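Local coordinates for protein-glutaminase (Chryseobacterium proteolyticum, PDB 2ZK9) that deamidates glutamine side chains in proteins, hydrolysing the amide to leave glutamate and ammonia, at residues A[63-77]-A[114-126]. Numbering follows the deposited sequence.
Sequences QFVYGNLKASTGTCC and DTAWRNACVNTSC
Gln-63 swings CG away from its own backbone N (chi1 -173°) and runs on extended, which carries its amide across to helix 114-120, where Arg-118, bent at chi3 (-58°), turns its guanidinium back to meet it. There Arg-118 NH1 gives a hydrogen bond to Gln-63 OE1 (2.8 Å), which lies in the guanidinium plane, while Gln-63 NE2 donates almost straight to Asp-114 OD1 (3.0 Å), on the anti lone pair. A glutamine suits this place because one amide both accepts and donates; a salt bridge from Arg-118 to Asp-114, whose hydrogen bond is weak, closes the triangle. NE2 has a further acceptor in Asn-136 OD1, on the neighbouring strand 130-138.

Two residues on, Val-65 splits its branches: CG1 rests 3.7 Å from CH2 of Trp-117 and also touches the Cys-121 sulfur, whereas CG2 crosses the CG-CD part of Arg-118 at a slant. The indole keeps its one polar atom satisfied by bonding NE1 to Asp-103. Helix 114-120 thus lies against strand 61-66 of the mixed sheet, the segment axes 9.9 Å apart and crossing at -36°.

Past the corner at Gly-67, where a side chain would collide with the preceding carbonyl O, Lys-70 makes a single beta bridge with Val-122. Its N donates to Cys-121 O (2.8 Å) and its O accepts from Asn-123 N (2.9 Å). The lysine chain folds over Cys-126, and NZ bonds both Cys-126 O and Ser-128 O. A water links Ser-72 N, Ala-120 O and Asn-123 ND2 beside the bridge, and Asn-123 OD1 accepts from Ser-125 N, an Asx turn, and also from Ser-125 OG.

Finally, the Cys-77 to Cys-126 disulfide joins the start of strand 77-80 covalently to the loop after helix 114-120. The chemistry thus changes along the contact, from a charged network through apolar packing to backbone bonds and a covalent cross-link.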
# COMPACT_ATOMS: atom_id res chain seq x y z
N GLN A 63 -1.53 -5.40 5.79
CA GLN A 63 -0.94 -6.72 5.64
C GLN A 63 0.49 -6.52 5.14
O GLN A 63 0.72 -5.80 4.16
CB GLN A 63 -1.71 -7.62 4.67
CG GLN A 63 -1.16 -9.05 4.65
CD GLN A 63 -2.02 -10.05 3.94
OE1 GLN A 63 -1.70 -10.52 2.84
NE2 GLN A 63 -3.19 -10.35 4.51
N PHE A 64 1.43 -7.16 5.84
CA PHE A 64 2.82 -7.23 5.47
C PHE A 64 3.11 -8.60 4.91
O PHE A 64 2.71 -9.60 5.51
CB PHE A 64 3.73 -6.98 6.67
CG PHE A 64 3.65 -5.58 7.21
CD1 PHE A 64 4.55 -4.60 6.80
CD2 PHE A 64 2.69 -5.20 8.14
CE1 PHE A 64 4.48 -3.30 7.24
CE2 PHE A 64 2.59 -3.89 8.59
CZ PHE A 64 3.50 -2.93 8.15
N VAL A 65 3.83 -8.67 3.79
CA VAL A 65 4.26 -9.94 3.23
C VAL A 65 5.77 -9.87 3.08
O VAL A 65 6.30 -8.81 2.75
CB VAL A 65 3.51 -10.23 1.89
CG1 VAL A 65 3.71 -9.17 0.83
CG2 VAL A 65 3.92 -11.59 1.34
N TYR A 66 6.44 -10.97 3.33
CA TYR A 66 7.87 -11.05 3.40
C TYR A 66 8.39 -12.22 2.55
O TYR A 66 7.71 -13.22 2.47
CB TYR A 66 8.35 -11.30 4.84
CG TYR A 66 7.79 -10.34 5.86
CD1 TYR A 66 8.44 -9.18 6.21
CD2 TYR A 66 6.57 -10.61 6.46
CE1 TYR A 66 7.90 -8.30 7.15
CE2 TYR A 66 6.05 -9.74 7.38
CZ TYR A 66 6.71 -8.59 7.73
OH TYR A 66 6.14 -7.78 8.71
N GLY A 67 9.56 -12.05 1.93
CA GLY A 67 10.12 -13.16 1.19
C GLY A 67 11.08 -12.73 0.15
O GLY A 67 11.61 -11.63 0.20
N ASN A 68 11.27 -13.61 -0.82
CA ASN A 68 11.99 -13.31 -2.05
C ASN A 68 10.93 -12.78 -3.02
O ASN A 68 10.39 -13.53 -3.83
CB ASN A 68 12.65 -14.56 -2.59
CG ASN A 68 13.37 -14.33 -3.89
OD1 ASN A 68 13.78 -13.22 -4.19
ND2 ASN A 68 13.48 -15.35 -4.69
N LEU A 69 10.55 -11.52 -2.87
CA LEU A 69 9.39 -10.97 -3.57
C LEU A 69 9.82 -10.34 -4.89
O LEU A 69 10.88 -9.76 -5.02
CB LEU A 69 8.67 -9.94 -2.70
CG LEU A 69 8.29 -10.40 -1.31
CD1 LEU A 69 7.51 -9.29 -0.62
CD2 LEU A 69 7.49 -11.70 -1.31
N LYS A 70 8.92 -10.44 -5.87
CA LYS A 70 9.11 -9.93 -7.22
C LYS A 70 7.77 -9.42 -7.72
O LYS A 70 6.77 -10.13 -7.59
CB LYS A 70 9.57 -11.07 -8.15
CG LYS A 70 10.83 -11.78 -7.82
CD LYS A 70 12.04 -10.97 -7.95
CE LYS A 70 13.37 -11.75 -7.73
NZ LYS A 70 13.49 -12.88 -8.74
N ALA A 71 7.76 -8.24 -8.36
CA ALA A 71 6.53 -7.68 -8.89
C ALA A 71 6.83 -6.99 -10.21
O ALA A 71 7.91 -6.45 -10.43
CB ALA A 71 5.91 -6.72 -7.91
N SER A 72 5.84 -6.97 -11.07
CA SER A 72 5.93 -6.29 -12.37
C SER A 72 4.90 -5.17 -12.52
O SER A 72 3.80 -5.32 -12.05
CB SER A 72 5.66 -7.31 -13.43
OG SER A 72 5.77 -6.66 -14.73
N THR A 73 5.32 -4.12 -13.21
CA THR A 73 4.37 -3.09 -13.54
C THR A 73 3.68 -3.35 -14.89
O THR A 73 2.84 -2.53 -15.29
CB THR A 73 5.12 -1.76 -13.65
OG1 THR A 73 6.04 -1.86 -14.77
CG2 THR A 73 5.89 -1.41 -12.38
N GLY A 74 4.13 -4.35 -15.64
CA GLY A 74 3.74 -4.44 -17.02
C GLY A 74 4.81 -3.98 -18.00
O GLY A 74 4.81 -4.35 -19.15
N THR A 75 5.82 -3.24 -17.55
CA THR A 75 7.00 -3.06 -18.42
C THR A 75 8.31 -3.29 -17.68
O THR A 75 9.34 -3.48 -18.33
CB THR A 75 6.97 -1.66 -19.04
OG1 THR A 75 8.06 -1.61 -19.95
CG2 THR A 75 7.18 -0.66 -17.91
N CYS A 76 8.33 -3.31 -16.32
CA CYS A 76 9.58 -3.61 -15.62
C CYS A 76 9.30 -4.30 -14.32
O CYS A 76 8.20 -4.32 -13.83
CB CYS A 76 10.38 -2.33 -15.43
SG CYS A 76 9.55 -1.04 -14.51
N CYS A 77 10.33 -4.90 -13.76
CA CYS A 77 10.32 -5.69 -12.55
C CYS A 77 11.01 -4.97 -11.43
O CYS A 77 12.04 -4.30 -11.62
CB CYS A 77 11.07 -7.01 -12.77
SG CYS A 77 10.34 -8.12 -13.93
N ASP A 114 -6.59 -10.70 -0.49
CA ASP A 114 -5.21 -10.76 -0.04
C ASP A 114 -4.44 -11.92 -0.70
O ASP A 114 -3.24 -11.79 -0.92
CB ASP A 114 -5.11 -10.80 1.47
CG ASP A 114 -5.65 -11.99 2.17
OD1 ASP A 114 -5.25 -12.21 3.34
OD2 ASP A 114 -6.47 -12.75 1.58
N THR A 115 -5.11 -13.01 -1.05
CA THR A 115 -4.38 -14.09 -1.73
C THR A 115 -3.99 -13.65 -3.13
O THR A 115 -2.84 -13.93 -3.52
CB THR A 115 -5.23 -15.36 -1.78
OG1 THR A 115 -6.50 -14.95 -2.33
CG2 THR A 115 -5.47 -15.93 -0.40
N ALA A 116 -4.83 -12.92 -3.86
CA ALA A 116 -4.39 -12.42 -5.17
C ALA A 116 -3.25 -11.44 -5.03
O ALA A 116 -2.29 -11.42 -5.83
CB ALA A 116 -5.58 -11.77 -5.87
N TRP A 117 -3.33 -10.61 -4.01
CA TRP A 117 -2.30 -9.61 -3.76
C TRP A 117 -0.93 -10.25 -3.47
O TRP A 117 0.08 -9.87 -4.05
CB TRP A 117 -2.75 -8.69 -2.65
CG TRP A 117 -1.76 -7.63 -2.28
CD1 TRP A 117 -1.42 -6.51 -2.98
CD2 TRP A 117 -1.00 -7.61 -1.07
NE1 TRP A 117 -0.50 -5.79 -2.28
CE2 TRP A 117 -0.21 -6.42 -1.10
CE3 TRP A 117 -0.90 -8.43 0.05
CZ2 TRP A 117 0.64 -6.09 -0.07
CZ3 TRP A 117 -0.06 -8.10 1.06
CH2 TRP A 117 0.72 -6.94 1.02
N ARG A 118 -0.93 -11.19 -2.53
CA ARG A 118 0.36 -11.83 -2.22
C ARG A 118 0.93 -12.53 -3.43
O ARG A 118 2.14 -12.54 -3.66
CB ARG A 118 0.22 -12.79 -1.06
CG ARG A 118 -0.05 -12.07 0.28
CD ARG A 118 0.17 -12.99 1.49
NE ARG A 118 -0.65 -14.19 1.47
CZ ARG A 118 -1.89 -14.24 1.90
NH1 ARG A 118 -2.51 -13.19 2.39
NH2 ARG A 118 -2.55 -15.42 1.83
N ASN A 119 0.05 -13.15 -4.25
CA ASN A 119 0.56 -13.80 -5.47
C ASN A 119 1.19 -12.79 -6.43
O ASN A 119 2.18 -13.17 -7.09
CB ASN A 119 -0.59 -14.60 -6.09
CG ASN A 119 -0.11 -15.37 -7.30
OD1 ASN A 119 -0.50 -15.00 -8.41
ND2 ASN A 119 0.70 -16.37 -7.13
N ALA A 120 0.69 -11.56 -6.51
CA ALA A 120 1.32 -10.54 -7.33
C ALA A 120 2.65 -10.09 -6.80
O ALA A 120 3.41 -9.43 -7.53
CB ALA A 120 0.39 -9.35 -7.50
N CYS A 121 2.95 -10.39 -5.53
CA CYS A 121 4.25 -10.11 -4.93
C CYS A 121 5.27 -11.21 -5.16
O CYS A 121 6.41 -11.08 -4.72
CB CYS A 121 4.07 -9.88 -3.43
SG CYS A 121 3.08 -8.45 -3.00
N VAL A 122 4.87 -12.28 -5.84
CA VAL A 122 5.76 -13.37 -6.20
C VAL A 122 5.56 -13.68 -7.68
O VAL A 122 5.28 -14.81 -8.10
CB VAL A 122 5.60 -14.59 -5.28
CG1 VAL A 122 6.26 -14.26 -3.93
CG2 VAL A 122 4.16 -15.05 -5.13
N ASN A 123 5.72 -12.65 -8.51
CA ASN A 123 5.43 -12.70 -9.94
C ASN A 123 6.63 -13.31 -10.66
O ASN A 123 7.66 -12.65 -10.80
CB ASN A 123 5.10 -11.29 -10.42
CG ASN A 123 4.64 -11.27 -11.84
OD1 ASN A 123 4.99 -12.11 -12.65
ND2 ASN A 123 3.84 -10.25 -12.13
N THR A 124 6.49 -14.52 -11.14
CA THR A 124 7.61 -15.21 -11.78
C THR A 124 7.94 -14.75 -13.18
O THR A 124 8.96 -15.13 -13.71
CB THR A 124 7.35 -16.71 -11.76
OG1 THR A 124 6.12 -17.01 -12.42
CG2 THR A 124 7.32 -17.24 -10.33
N SER A 125 7.18 -13.80 -13.75
CA SER A 125 7.68 -13.08 -14.92
C SER A 125 8.90 -12.20 -14.56
O SER A 125 9.56 -11.65 -15.45
CB SER A 125 6.60 -12.29 -15.64
OG SER A 125 6.14 -11.18 -14.89
N CYS A 126 9.20 -12.10 -13.27
CA CYS A 126 10.36 -11.36 -12.79
C CYS A 126 11.34 -12.32 -12.14
O CYS A 126 12.14 -11.88 -11.28
CB CYS A 126 9.92 -10.22 -11.83
SG CYS A 126 8.97 -9.00 -12.80
O HOH W 1 3.33 -8.31 -10.03